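Local atomic coordinates of uracil-dna glycosylase (Deinococcus radiodurans, PDB entry 4UQM), a protein that belongs to the uracil-DNA glycosylase superfamily, with a fold built on a short central parallel beta-sheet packed between helices. Residues E29-E34 against D165-A170; N65-T70 against G137-N142; E74-I79 against G234-Q239. The protein carries 1 engineered substitution. All blocks are in the same frame, centred on the assembly; numbering follows the deposited sequence. Where two conformers were deposited one is given.

Contact 1: residues E29-E34 against D165-A170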
# COMPACT_ATOMS: atom_id res chain seq x y z
N GLU A 29 -17.63 4.90 -5.71
CA GLU A 29 -18.87 4.30 -5.22
C GLU A 29 -18.70 3.56 -3.91
O GLU A 29 -19.51 3.71 -2.99
CB GLU A 29 -19.51 3.41 -6.29
CG GLU A 29 -19.98 4.19 -7.48
CD GLU A 29 -20.61 3.35 -8.57
OE1 GLU A 29 -20.97 2.18 -8.32
OE2 GLU A 29 -20.77 3.90 -9.70
N ALA A 30 -17.64 2.79 -3.81
CA ALA A 30 -17.38 2.01 -2.57
C ALA A 30 -17.06 2.90 -1.39
O ALA A 30 -17.48 2.63 -0.28
CB ALA A 30 -16.27 1.00 -2.80
N LEU A 31 -16.34 4.00 -1.64
CA LEU A 31 -15.82 4.80 -0.54
C LEU A 31 -16.61 6.08 -0.28
O LEU A 31 -16.31 6.78 0.69
CB LEU A 31 -14.35 5.13 -0.80
CG LEU A 31 -13.44 3.91 -0.96
CD1 LEU A 31 -12.07 4.32 -1.46
CD2 LEU A 31 -13.39 3.11 0.34
N LEU A 32 -17.64 6.38 -1.09
CA LEU A 32 -18.45 7.54 -0.84
C LEU A 32 -18.87 7.73 0.60
O LEU A 32 -18.79 8.86 1.08
CB LEU A 32 -19.68 7.61 -1.77
CG LEU A 32 -20.55 8.87 -1.64
CD1 LEU A 32 -19.75 10.16 -1.94
CD2 LEU A 32 -21.74 8.79 -2.57
N PRO A 33 -19.30 6.65 1.31
CA PRO A 33 -19.70 6.87 2.70
C PRO A 33 -18.55 7.38 3.59
O PRO A 33 -18.79 8.08 4.58
CB PRO A 33 -20.15 5.47 3.17
CG PRO A 33 -20.58 4.80 1.92
CD PRO A 33 -19.57 5.25 0.91
N GLU A 34 -17.32 7.01 3.27
CA GLU A 34 -16.16 7.49 4.02
C GLU A 34 -15.95 8.99 3.78
O GLU A 34 -15.79 9.77 4.73
CB GLU A 34 -14.90 6.73 3.61
CG GLU A 34 -15.06 5.21 3.61
CD GLU A 34 -15.77 4.67 4.81
OE1 GLU A 34 -15.42 5.06 5.95
OE2 GLU A 34 -16.64 3.77 4.66
N ASP A 165 -9.46 0.77 6.83
CA ASP A 165 -10.42 -0.36 7.08
C ASP A 165 -11.46 -0.45 5.96
O ASP A 165 -11.78 -1.53 5.49
CB ASP A 165 -11.19 -0.17 8.41
CG ASP A 165 -10.37 -0.48 9.68
OD1 ASP A 165 -9.26 -1.04 9.57
OD2 ASP A 165 -10.94 -0.18 10.76
N ALA A 166 -12.02 0.70 5.57
CA ALA A 166 -13.04 0.71 4.52
C ALA A 166 -12.49 0.24 3.18
O ALA A 166 -13.18 -0.49 2.44
CB ALA A 166 -13.69 2.09 4.40
N VAL A 167 -11.24 0.57 2.89
CA VAL A 167 -10.61 0.09 1.65
C VAL A 167 -10.45 -1.43 1.70
O VAL A 167 -10.84 -2.13 0.77
CB VAL A 167 -9.27 0.78 1.41
CG1 VAL A 167 -8.51 0.15 0.23
CG2 VAL A 167 -9.43 2.29 1.18
N ILE A 168 -9.92 -1.94 2.81
CA ILE A 168 -9.78 -3.39 3.06
C ILE A 168 -11.13 -4.07 2.92
O ILE A 168 -11.25 -5.09 2.25
CB ILE A 168 -9.26 -3.66 4.49
CG1 ILE A 168 -7.77 -3.29 4.62
CG2 ILE A 168 -9.52 -5.12 4.92
CD1 ILE A 168 -6.83 -4.29 3.98
N LYS A 169 -12.17 -3.52 3.56
CA LYS A 169 -13.50 -4.09 3.48
C LYS A 169 -14.04 -4.14 2.05
O LYS A 169 -14.67 -5.12 1.68
CB LYS A 169 -14.49 -3.36 4.41
CG LYS A 169 -14.21 -3.70 5.89
CD LYS A 169 -15.16 -2.95 6.80
CE LYS A 169 -14.62 -2.71 8.23
NZ LYS A 169 -15.44 -1.77 9.05
N ALA A 170 -13.78 -3.09 1.25
CA ALA A 170 -14.28 -3.08 -0.13
C ALA A 170 -13.61 -4.18 -0.98
O ALA A 170 -14.26 -4.86 -1.80
CB ALA A 170 -14.02 -1.75 -0.77
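Helix 29-34 runs nearly antiparallel to helix 165-170, at 152° between their directions, and the two short axes approach to 9.9 Å. This is helix-helix packing on the periphery of the alpha/beta fold of the family: the N-terminal helix 25-35 lies against helix 160-172, the helix that precedes strand 179-183 of the central parallel sheet. No hydrogen bond crosses between the two segments, so side-chain packing alone joins them. At one end Ala30 and Ala170 point their methyls at each other, CB to CB at 4.1 Å, tip to tip. The middle belongs to Leu31. Its CG stands anti to the carbonyl carbon, beside the backbone N (chi1 -59°), and this carries CD2 across to the other helix, where it lies 4.1 Å from Val167 CG2, the two side chains crossing obliquely. The same CD2 also rests on the backbone of Ala166, 4.1 Å from its carbonyl carbon, so one methyl touches two consecutive residues. Helix 29-34 is kinked just beyond: the regular bonds to the preceding turn are missing at Pro33 and Glu34; Glu34 N keeps only a weak one, to Leu31 O three residues back. Glu34, at the kink, turns back over the partner helix. Its chain bends at chi2 (-45°), folding the carboxylate onto Ala166 instead of extending it. OE1 is hydrogen-bonded to Tyr39 OH, which ties down that oxygen, and Phe163 of helix 160-172 touches both Leu31 and Glu34. The tightest spot is the Ala166 methyl, pressed into the bent acid: its CB is 3.5 Å from Glu34 CG, 3.4 Å from Glu34 OE2 and only 3.3 Å from Glu34 CD.

Contact 2: residues N65-T70 against G137-N142; sequences NALRYT and GVLLLN
Ala66 and Thr70, one turn apart on helix 65-69 and just past its end, both point toward strand 138-142, and Leu139 reaches back between them. Helix and strand run antiparallel, 171° apart, with axes 7.6 Å from each other. Leu139 has CG anti to its backbone N (chi1 -178°), which sends CD1 against the helix backbone: it comes 3.3 Å from Ala66 O and 4.0 Å from Thr70 CB, with Leu67 CD2 farther along. The Ala66 methyl touches both Leu139 CD1 and the strand backbone, its CB 3.4 Å from Leu140 O. In Thr70, CG2 is anti to the backbone N and lies against Gly137 CA at 3.9 Å, while OG1 is turned to an ordered water between helix and strand. That water is gripped by three bonds: it donates to Ala66 O and to Thr70 OG1 (2.9 Å from the water oxygen) and accepts from Leu140 N at 3.0 Å. It thus satisfies an edge-strand amide and joins helix to strand where no direct hydrogen bond does. Thr70 OG1, which accepts from the water, is also hydrogen-bonded to Ala134 O, so two bonds hold the hydroxyl. Gly137, at positive phi, is the C-prime residue of the Schellman motif that ends helix 131-134, and the chain passes from it straight into the strand. On one flank the strand pairs in parallel with strand 77-81; on the other, the Leu140 backbone bonds to Ser95. Trp27 of helix 25-35 also touches both Leu67 and Leu139, closing this part of the core.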
# COMPACT_ATOMS: atom_id res chain seq x y z
N ASN A 65 -3.04 8.22 -4.57
CA ASN A 65 -2.58 7.63 -5.81
C ASN A 65 -2.70 6.12 -5.92
O ASN A 65 -2.87 5.64 -7.02
CB ASN A 65 -1.16 8.04 -6.18
CG ASN A 65 -1.11 9.45 -6.76
OD1 ASN A 65 -2.14 10.10 -6.98
ND2 ASN A 65 0.08 9.97 -6.93
N ALA A 66 -2.59 5.38 -4.84
CA ALA A 66 -2.74 3.92 -4.96
C ALA A 66 -4.09 3.57 -5.56
O ALA A 66 -4.20 2.62 -6.34
CB ALA A 66 -2.55 3.23 -3.62
N LEU A 67 -5.16 4.26 -5.11
CA LEU A 67 -6.50 4.00 -5.66
C LEU A 67 -6.57 4.44 -7.10
O LEU A 67 -7.26 3.80 -7.89
CB LEU A 67 -7.54 4.75 -4.83
CG LEU A 67 -7.53 4.57 -3.32
CD1 LEU A 67 -8.66 5.39 -2.70
CD2 LEU A 67 -7.62 3.14 -2.90
N ARG A 68 -5.92 5.56 -7.45
CA ARG A 68 -5.91 5.98 -8.85
C ARG A 68 -5.26 5.01 -9.82
O ARG A 68 -5.70 4.88 -10.98
CB ARG A 68 -5.22 7.37 -8.99
CG ARG A 68 -5.96 8.46 -8.21
CD ARG A 68 -5.45 9.85 -8.55
NE ARG A 68 -6.25 10.85 -7.83
CZ ARG A 68 -5.91 11.49 -6.72
NH1 ARG A 68 -4.75 11.28 -6.11
NH2 ARG A 68 -6.79 12.23 -6.12
N TYR A 69 -4.22 4.35 -9.37
CA TYR A 69 -3.42 3.49 -10.29
C TYR A 69 -3.92 2.06 -10.30
O TYR A 69 -3.65 1.36 -11.25
CB TYR A 69 -1.90 3.64 -9.96
CG TYR A 69 -1.49 5.11 -10.13
CD1 TYR A 69 -2.34 6.02 -10.81
CD2 TYR A 69 -0.34 5.65 -9.56
CE1 TYR A 69 -2.03 7.35 -10.96
CE2 TYR A 69 -0.01 7.01 -9.76
CZ TYR A 69 -0.89 7.84 -10.40
OH TYR A 69 -0.73 9.23 -10.66
N THR A 70 -4.72 1.64 -9.31
CA THR A 70 -5.28 0.29 -9.28
C THR A 70 -6.77 0.37 -8.89
O THR A 70 -7.07 0.36 -7.72
CB THR A 70 -4.53 -0.56 -8.26
OG1 THR A 70 -3.10 -0.45 -8.51
CG2 THR A 70 -4.97 -2.01 -8.40
N GLY A 137 -2.50 -4.88 -10.95
CA GLY A 137 -3.48 -5.26 -9.94
C GLY A 137 -2.92 -5.34 -8.55
O GLY A 137 -3.63 -5.86 -7.69
N VAL A 138 -1.74 -4.80 -8.31
CA VAL A 138 -1.16 -4.78 -6.96
C VAL A 138 -1.43 -3.42 -6.34
O VAL A 138 -0.85 -2.41 -6.77
CB VAL A 138 0.34 -5.04 -6.99
CG1 VAL A 138 0.90 -5.05 -5.56
CG2 VAL A 138 0.66 -6.37 -7.69
N LEU A 139 -2.32 -3.37 -5.35
CA LEU A 139 -2.66 -2.15 -4.67
C LEU A 139 -1.61 -1.90 -3.60
O LEU A 139 -1.48 -2.69 -2.68
CB LEU A 139 -4.07 -2.26 -4.08
CG LEU A 139 -4.60 -1.02 -3.36
CD1 LEU A 139 -4.87 0.13 -4.31
CD2 LEU A 139 -5.95 -1.37 -2.72
N LEU A 140 -0.88 -0.80 -3.75
CA LEU A 140 0.23 -0.48 -2.87
C LEU A 140 -0.20 0.51 -1.79
O LEU A 140 -0.06 1.72 -1.93
CB LEU A 140 1.40 0.02 -3.73
CG LEU A 140 1.99 -1.03 -4.69
CD1 LEU A 140 2.88 -0.34 -5.69
CD2 LEU A 140 2.81 -1.98 -3.87
N LEU A 141 -0.73 -0.04 -0.72
CA LEU A 141 -1.40 0.73 0.34
C LEU A 141 -0.50 0.82 1.58
O LEU A 141 0.37 0.02 1.79
CB LEU A 141 -2.74 0.09 0.69
CG LEU A 141 -3.89 0.94 1.25
CD1 LEU A 141 -4.25 2.07 0.28
CD2 LEU A 141 -5.11 0.07 1.60
N ASN A 142 -0.79 1.82 2.41
CA ASN A 142 -0.30 1.84 3.81
C ASN A 142 -1.49 2.01 4.73
O ASN A 142 -2.53 2.55 4.31
CB ASN A 142 0.63 3.04 4.00
CG ASN A 142 2.04 2.83 3.45
OD1 ASN A 142 2.68 1.84 3.77
ND2 ASN A 142 2.56 3.81 2.69
O HOH W 1 -1.71 0.77 -6.22

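Contact 3: residues E74-I79 against G234-Q239; sequences EVKVLI and GPVEWQ
Strand 77-81, an inner strand of the parallel sheet, meets here the extended chain that follows helix 220-230 near the C terminus. The touching parts run in roughly the same direction, 29° apart, but they are too far apart to pair as strands: Val77 and Val236 keep their CA atoms 8.5 Å from each other, and side chains span the gap. Lys76, just before the strand, makes the one polar link. Its CG sits in the crowded position between backbone N and carbonyl carbon (chi1 67°), and from there the chain runs out extended until NZ donates to Gly234 O at 2.7 Å. The ammonium approaches from above the carbonyl plane, 55° out of it, and therefore not along a lone pair. Beside the lysine chain, Val236 brings CG2 inward, crossing Val77 obliquely with CG2 to CG2 at 3.8 Å and lying 4.1 Å from Lys76 CE, so the methyl touches both the valine and the aliphatic part of the lysine. The other methyl of Val236, CG1, lies over the centre of the Trp238 ring, 3.6 Å above its plane. The indole in turn offers its edge to the strand: Ile79 CD1 lies near the ring plane, 4.4 Å from Trp238 CH2. Trp133 and Phe221 pack edge-to-face with the same indole, and Asn225 of helix 220-230 takes the N-H of Val236. The contact therefore grades from polar to apolar along the strand: a charged amine on a neutral carbonyl at the partly exposed end, then valine, isoleucine and indole in the buried part. The short bond at Gly234 probably gains strength from the positive charge, even with its out-of-plane approach.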
# COMPACT_ATOMS: atom_id res chain seq x y z
N GLU A 74 -9.72 -4.17 -10.38
CA GLU A 74 -8.47 -4.77 -10.84
C GLU A 74 -7.63 -5.32 -9.72
O GLU A 74 -6.65 -5.99 -10.00
CB GLU A 74 -7.65 -3.71 -11.59
CG GLU A 74 -8.38 -3.23 -12.84
CD GLU A 74 -7.60 -2.30 -13.75
OE1 GLU A 74 -6.38 -2.23 -13.67
OE2 GLU A 74 -8.25 -1.65 -14.60
N VAL A 75 -8.00 -5.12 -8.47
CA VAL A 75 -7.14 -5.56 -7.36
C VAL A 75 -7.07 -7.09 -7.31
O VAL A 75 -8.08 -7.75 -7.19
CB VAL A 75 -7.63 -5.02 -6.00
CG1 VAL A 75 -6.76 -5.51 -4.86
CG2 VAL A 75 -7.67 -3.51 -5.99
N LYS A 76 -5.86 -7.63 -7.39
CA LYS A 76 -5.63 -9.00 -7.07
C LYS A 76 -4.69 -9.24 -5.92
O LYS A 76 -4.74 -10.33 -5.31
CB LYS A 76 -5.25 -9.79 -8.31
CG LYS A 76 -3.98 -9.47 -8.94
CD LYS A 76 -3.89 -10.31 -10.26
CE LYS A 76 -2.51 -10.42 -10.81
NZ LYS A 76 -2.65 -11.18 -12.08
N VAL A 77 -3.85 -8.25 -5.61
CA VAL A 77 -2.95 -8.32 -4.45
C VAL A 77 -3.03 -6.98 -3.75
O VAL A 77 -3.05 -5.93 -4.42
CB VAL A 77 -1.48 -8.58 -4.87
CG1 VAL A 77 -0.55 -8.59 -3.65
CG2 VAL A 77 -1.37 -9.89 -5.66
N LEU A 78 -3.19 -7.00 -2.43
CA LEU A 78 -3.19 -5.78 -1.67
C LEU A 78 -2.00 -5.85 -0.73
O LEU A 78 -1.96 -6.68 0.12
CB LEU A 78 -4.52 -5.60 -0.91
CG LEU A 78 -4.73 -4.25 -0.21
CD1 LEU A 78 -6.19 -4.02 0.07
CD2 LEU A 78 -3.92 -4.17 1.09
N ILE A 79 -1.03 -4.98 -0.95
CA ILE A 79 0.14 -4.82 -0.09
C ILE A 79 -0.17 -3.71 0.89
O ILE A 79 -0.55 -2.62 0.49
CB ILE A 79 1.46 -4.54 -0.86
CG1 ILE A 79 1.85 -5.82 -1.59
CG2 ILE A 79 2.59 -4.03 0.02
CD1 ILE A 79 3.05 -5.69 -2.48
N GLY A 234 -4.02 -15.01 -12.74
CA GLY A 234 -2.66 -14.97 -13.19
C GLY A 234 -1.72 -14.48 -12.10
O GLY A 234 -2.10 -13.66 -11.26
N PRO A 235 -0.50 -14.97 -12.13
CA PRO A 235 0.52 -14.50 -11.18
C PRO A 235 0.92 -13.08 -11.48
O PRO A 235 0.68 -12.58 -12.56
CB PRO A 235 1.69 -15.42 -11.44
CG PRO A 235 1.52 -15.94 -12.84
CD PRO A 235 0.06 -15.91 -13.13
N VAL A 236 1.49 -12.46 -10.49
CA VAL A 236 2.13 -11.17 -10.69
C VAL A 236 3.50 -11.36 -11.32
O VAL A 236 4.27 -12.24 -10.96
CB VAL A 236 2.34 -10.44 -9.32
CG1 VAL A 236 3.13 -9.14 -9.47
CG2 VAL A 236 0.99 -10.16 -8.66
N GLU A 237 3.82 -10.50 -12.28
CA GLU A 237 5.18 -10.40 -12.77
C GLU A 237 5.94 -9.44 -11.88
O GLU A 237 5.77 -8.21 -11.97
CB GLU A 237 5.17 -9.88 -14.19
CG GLU A 237 6.55 -9.59 -14.74
CD GLU A 237 7.36 -10.84 -14.83
OE1 GLU A 237 7.12 -11.64 -15.75
OE2 GLU A 237 8.17 -11.09 -13.93
N TRP A 238 6.69 -9.98 -10.92
CA TRP A 238 7.39 -9.16 -9.97
C TRP A 238 8.59 -8.43 -10.57
O TRP A 238 9.01 -7.39 -10.06
CB TRP A 238 7.81 -9.98 -8.72
CG TRP A 238 6.65 -10.53 -7.92
CD1 TRP A 238 6.24 -11.83 -7.85
CD2 TRP A 238 5.75 -9.78 -7.08
NE1 TRP A 238 5.14 -11.93 -7.02
CE2 TRP A 238 4.84 -10.69 -6.52
CE3 TRP A 238 5.68 -8.43 -6.72
CZ2 TRP A 238 3.81 -10.28 -5.66
CZ3 TRP A 238 4.67 -8.04 -5.86
CH2 TRP A 238 3.75 -8.96 -5.34
N GLN A 239 9.18 -8.96 -11.64
CA GLN A 239 10.29 -8.25 -12.28
C GLN A 239 9.89 -6.87 -12.72
O GLN A 239 8.84 -6.71 -13.30
CB GLN A 239 10.79 -9.03 -13.50
CG GLN A 239 12.04 -8.41 -14.15
CD GLN A 239 13.20 -8.36 -13.16
OE1 GLN A 239 13.69 -9.41 -12.71
NE2 GLN A 239 13.65 -7.17 -12.82

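From the N terminus, helix 25-35 comes first, and contact 1 closes a long loop by bringing helix 160-172 against it. Contact 2 is nested inside that loop, joining helix 65-69 to edge strand 138-142. Contact 3 starts inside both loops, at strand 77-81, and ends near the C terminus beyond them, so it crosses contacts 1 and 2. All three meet around one sheet: strands 138-142 and 77-81 are neighbours in it, with Leu139 N probably bonded to Val77 O. Val167 packs on Leu141, Leu31 on Leu67, and Ile168 on Leu78, tying the two outer helices to helix 65-69 and the sheet, while contact 3 adds the C-terminal chain.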